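Local structure of glucan-binding protein C, GbpC (Streptococcus mutans UA159, 5UQZ) at residues A[18-21]-A[22-26]. The protein is a cell-wall glucan-binding protein that probably mediates both sucrose-independent and sucrose-dependent adherence, here as its calcium-bound beta-supersandwich region with a flanking helix. Sequence-based numbering, arbitrary orientation. Where two conformers were deposited one is given.
Sequences QEQY and NKDFE
Two successive turns of one long alpha-helix, in a part predicted to form coiled coil, meet here through i to i+4 pairs: Gln20 with Asp24, Tyr21 with Phe25, and Gln18 with Asn22. The backbone bonds are those of a regular helix, running from Asn22 N to Gln18 O (2.9 Å) through to Phe25 N to Tyr21 O (2.7 Å). Outside that spine, the amide of Gln20 reaches forward to the carboxylate of Asp24. Gln20 leaves the backbone with CG opposite its own N (chi1 -176°) and then bends at chi2, which carries NE2 to within 2.8 Å of Asp24 OD1. Asp24 OD1 lies close to the amide plane of Gln20, whereas the N-H comes in on the syn side of the carboxylate but well out of its plane; the bond is somewhat bent, 146° at the hydrogen. It pairs a neutral amide with a carboxylate that is probably ionised, one turn apart on a partly exposed surface. Tyr21 and Phe25 both send their rings the same way, side by side. Their planes are near parallel, but the centroids stand 5.9 Å apart and the rings barely overlap, so this is not a full stack. Closer contact comes from Phe25 CB, which lies over one face of the tyrosine ring toward its rim, 4.2 Å from Tyr21 CE2, while Tyr21 OH approaches Phe25 CD1 at 3.7 Å. A water donates to Asn22 OD1 at 3.0 Å and, weakly, to Gln18 OE1, whose stronger partner is Lys350. That lysine belongs to the C-terminal tail, where Pro348, Lys350 and Pro351 pack against Tyr21 and Pro348 also touches Asp24. The tail thus runs beside helix 3-51, which extends away from the antiparallel beta-sheets of the calcium-binding domain.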
ATOM      1  N   GLN A  18      13.821 -35.232 -13.839  1.00 18.14           N
ATOM      2  CA  GLN A  18      14.963 -34.648 -13.150  1.00 17.92           C
ATOM      3  C   GLN A  18      14.956 -33.135 -13.294  1.00 19.43           C
ATOM      4  O   GLN A  18      15.245 -32.413 -12.331  1.00 21.44           O
ATOM      5  CB  GLN A  18      16.277 -35.274 -13.642  1.00 19.29           C
ATOM      6  CG  GLN A  18      16.378 -36.773 -13.281  1.00 22.05           C
ATOM      7  CD  GLN A  18      17.806 -37.239 -13.001  1.00 26.94           C
ATOM      8  OE1 GLN A  18      18.292 -37.192 -11.866  1.00 33.44           O
ATOM      9  NE2 GLN A  18      18.485 -37.671 -14.038  1.00 22.86           N
ATOM     10  N   GLU A  19      14.592 -32.623 -14.471  1.00 19.25           N
ATOM     11  CA  GLU A  19      14.528 -31.174 -14.613  1.00 20.87           C
ATOM     12  C   GLU A  19      13.443 -30.579 -13.727  1.00 22.49           C
ATOM     13  O   GLU A  19      13.649 -29.544 -13.086  1.00 23.03           O
ATOM     14  CB  GLU A  19      14.324 -30.801 -16.068  1.00 26.67           C
ATOM     15  CG  GLU A  19      15.560 -31.118 -16.874  1.00 37.05           C
ATOM     16  CD  GLU A  19      15.821 -30.103 -17.979  1.00 48.92           C
ATOM     17  OE1 GLU A  19      15.286 -28.973 -17.872  1.00 52.63           O
ATOM     18  OE2 GLU A  19      16.538 -30.443 -18.953  1.00 54.48           O
ATOM     19  N   GLN A  20      12.291 -31.238 -13.656  1.00 23.01           N
ATOM     20  CA  GLN A  20      11.254 -30.745 -12.758  1.00 22.69           C
ATOM     21  C   GLN A  20      11.709 -30.804 -11.306  1.00 22.71           C
ATOM     22  O   GLN A  20      11.425 -29.882 -10.516  1.00 22.47           O
ATOM     23  CB  GLN A  20       9.995 -31.584 -12.947  1.00 23.51           C
ATOM     24  CG  GLN A  20       8.806 -31.078 -12.107  1.00 28.76           C
ATOM     25  CD  GLN A  20       8.340 -29.700 -12.544  1.00 33.77           C
ATOM     26  OE1 GLN A  20       8.115 -29.449 -13.736  1.00 36.12           O
ATOM     27  NE2 GLN A  20       8.198 -28.788 -11.581  1.00 33.93           N
ATOM     28  N   TYR A  21      12.413 -31.874 -10.925  1.00 21.02           N
ATOM     29  CA  TYR A  21      12.949 -31.965  -9.569  1.00 21.44           C
ATOM     30  C   TYR A  21      13.894 -30.800  -9.259  1.00 20.84           C
ATOM     31  O   TYR A  21      13.835 -30.207  -8.178  1.00 20.81           O
ATOM     32  CB  TYR A  21      13.678 -33.296  -9.362  1.00 21.94           C
ATOM     33  CG  TYR A  21      14.387 -33.341  -8.029  1.00 20.78           C
ATOM     34  CD1 TYR A  21      13.703 -33.666  -6.864  1.00 22.40           C
ATOM     35  CD2 TYR A  21      15.740 -33.005  -7.914  1.00 20.17           C
ATOM     36  CE1 TYR A  21      14.346 -33.665  -5.638  1.00 22.96           C
ATOM     37  CE2 TYR A  21      16.392 -33.009  -6.696  1.00 24.11           C
ATOM     38  CZ  TYR A  21      15.700 -33.360  -5.556  1.00 24.15           C
ATOM     39  OH  TYR A  21      16.318 -33.365  -4.315  1.00 27.52           O
ATOM     40  N   ASN A  22      14.784 -30.466 -10.186  1.00 19.16           N
ATOM     41  CA  ASN A  22      15.686 -29.359  -9.922  1.00 19.89           C
ATOM     42  C   ASN A  22      14.915 -28.075  -9.673  1.00 18.68           C
ATOM     43  O   ASN A  22      15.258 -27.302  -8.767  1.00 21.09           O
ATOM     44  CB  ASN A  22      16.592 -29.163 -11.126  1.00 20.85           C
ATOM     45  CG  ASN A  22      17.564 -30.280 -11.303  1.00 23.56           C
ATOM     46  OD1 ASN A  22      17.859 -31.026 -10.362  1.00 27.33           O
ATOM     47  ND2 ASN A  22      18.078 -30.412 -12.515  1.00 24.93           N
ATOM     48  N   LYS A  23      13.886 -27.810 -10.489  1.00 20.02           N
ATOM     49  CA  LYS A  23      13.064 -26.619 -10.286  1.00 20.25           C
ATOM     50  C   LYS A  23      12.342 -26.677  -8.944  1.00 19.55           C
ATOM     51  O   LYS A  23      12.293 -25.677  -8.204  1.00 20.22           O
ATOM     52  CB  LYS A  23      12.069 -26.501 -11.444  1.00 23.09           C
ATOM     53  CG  LYS A  23      11.231 -25.232 -11.427  1.00 25.33           C
ATOM     54  CD  LYS A  23      10.408 -25.123 -12.714  1.00 31.60           C
ATOM     55  CE  LYS A  23       9.177 -24.253 -12.535  1.00 36.36           C
ATOM     56  NZ  LYS A  23       8.457 -24.076 -13.827  1.00 38.56           N
ATOM     57  N   ASP A  24      11.764 -27.835  -8.614  1.00 18.52           N
ATOM     58  CA  ASP A  24      11.045 -27.974  -7.355  1.00 21.18           C
ATOM     59  C   ASP A  24      11.972 -27.864  -6.164  1.00 20.09           C
ATOM     60  O   ASP A  24      11.575 -27.332  -5.120  1.00 20.09           O
ATOM     61  CB  ASP A  24      10.315 -29.312  -7.292  1.00 23.84           C
ATOM     62  CG  ASP A  24       9.187 -29.404  -8.278  1.00 28.71           C
ATOM     63  OD1 ASP A  24       8.826 -28.373  -8.882  1.00 33.08           O
ATOM     64  OD2 ASP A  24       8.687 -30.537  -8.470  1.00 31.21           O
ATOM     65  N   PHE A  25      13.215 -28.321  -6.304  1.00 18.20           N
ATOM     66  CA  PHE A  25      14.149 -28.240  -5.190  1.00 19.45           C
ATOM     67  C   PHE A  25      14.611 -26.802  -4.966  1.00 18.22           C
ATOM     68  O   PHE A  25      14.711 -26.341  -3.817  1.00 18.74           O
ATOM     69  CB  PHE A  25      15.340 -29.172  -5.419  1.00 20.64           C
ATOM     70  CG  PHE A  25      16.276 -29.181  -4.269  1.00 23.13           C
ATOM     71  CD1 PHE A  25      15.953 -29.879  -3.115  1.00 25.97           C
ATOM     72  CD2 PHE A  25      17.459 -28.452  -4.310  1.00 26.30           C
ATOM     73  CE1 PHE A  25      16.807 -29.872  -2.023  1.00 27.91           C
ATOM     74  CE2 PHE A  25      18.320 -28.435  -3.226  1.00 28.27           C
ATOM     75  CZ  PHE A  25      17.994 -29.149  -2.075  1.00 29.71           C
ATOM     76  N   GLU A  26      14.913 -26.089  -6.048  0.54 18.46           N
ATOM     77  CA  GLU A  26      15.226 -24.668  -5.933  0.54 17.94           C
ATOM     78  C   GLU A  26      14.072 -23.902  -5.293  0.54 17.47           C
ATOM     79  O   GLU A  26      14.289 -23.006  -4.458  0.54 19.62           O
ATOM     80  CB  GLU A  26      15.553 -24.123  -7.323  0.54 18.79           C
ATOM     81  CG  GLU A  26      16.738 -24.824  -7.962  0.54 20.64           C
ATOM     82  CD  GLU A  26      16.848 -24.575  -9.458  0.54 23.69           C
ATOM     83  OE1 GLU A  26      15.828 -24.438 -10.153  0.54 23.67           O
ATOM     84  OE2 GLU A  26      17.988 -24.479  -9.927  0.54 24.91           O
TER
HETATM   85  O   HOH W   1      18.006 -33.985 -10.746  1.00 39.64           O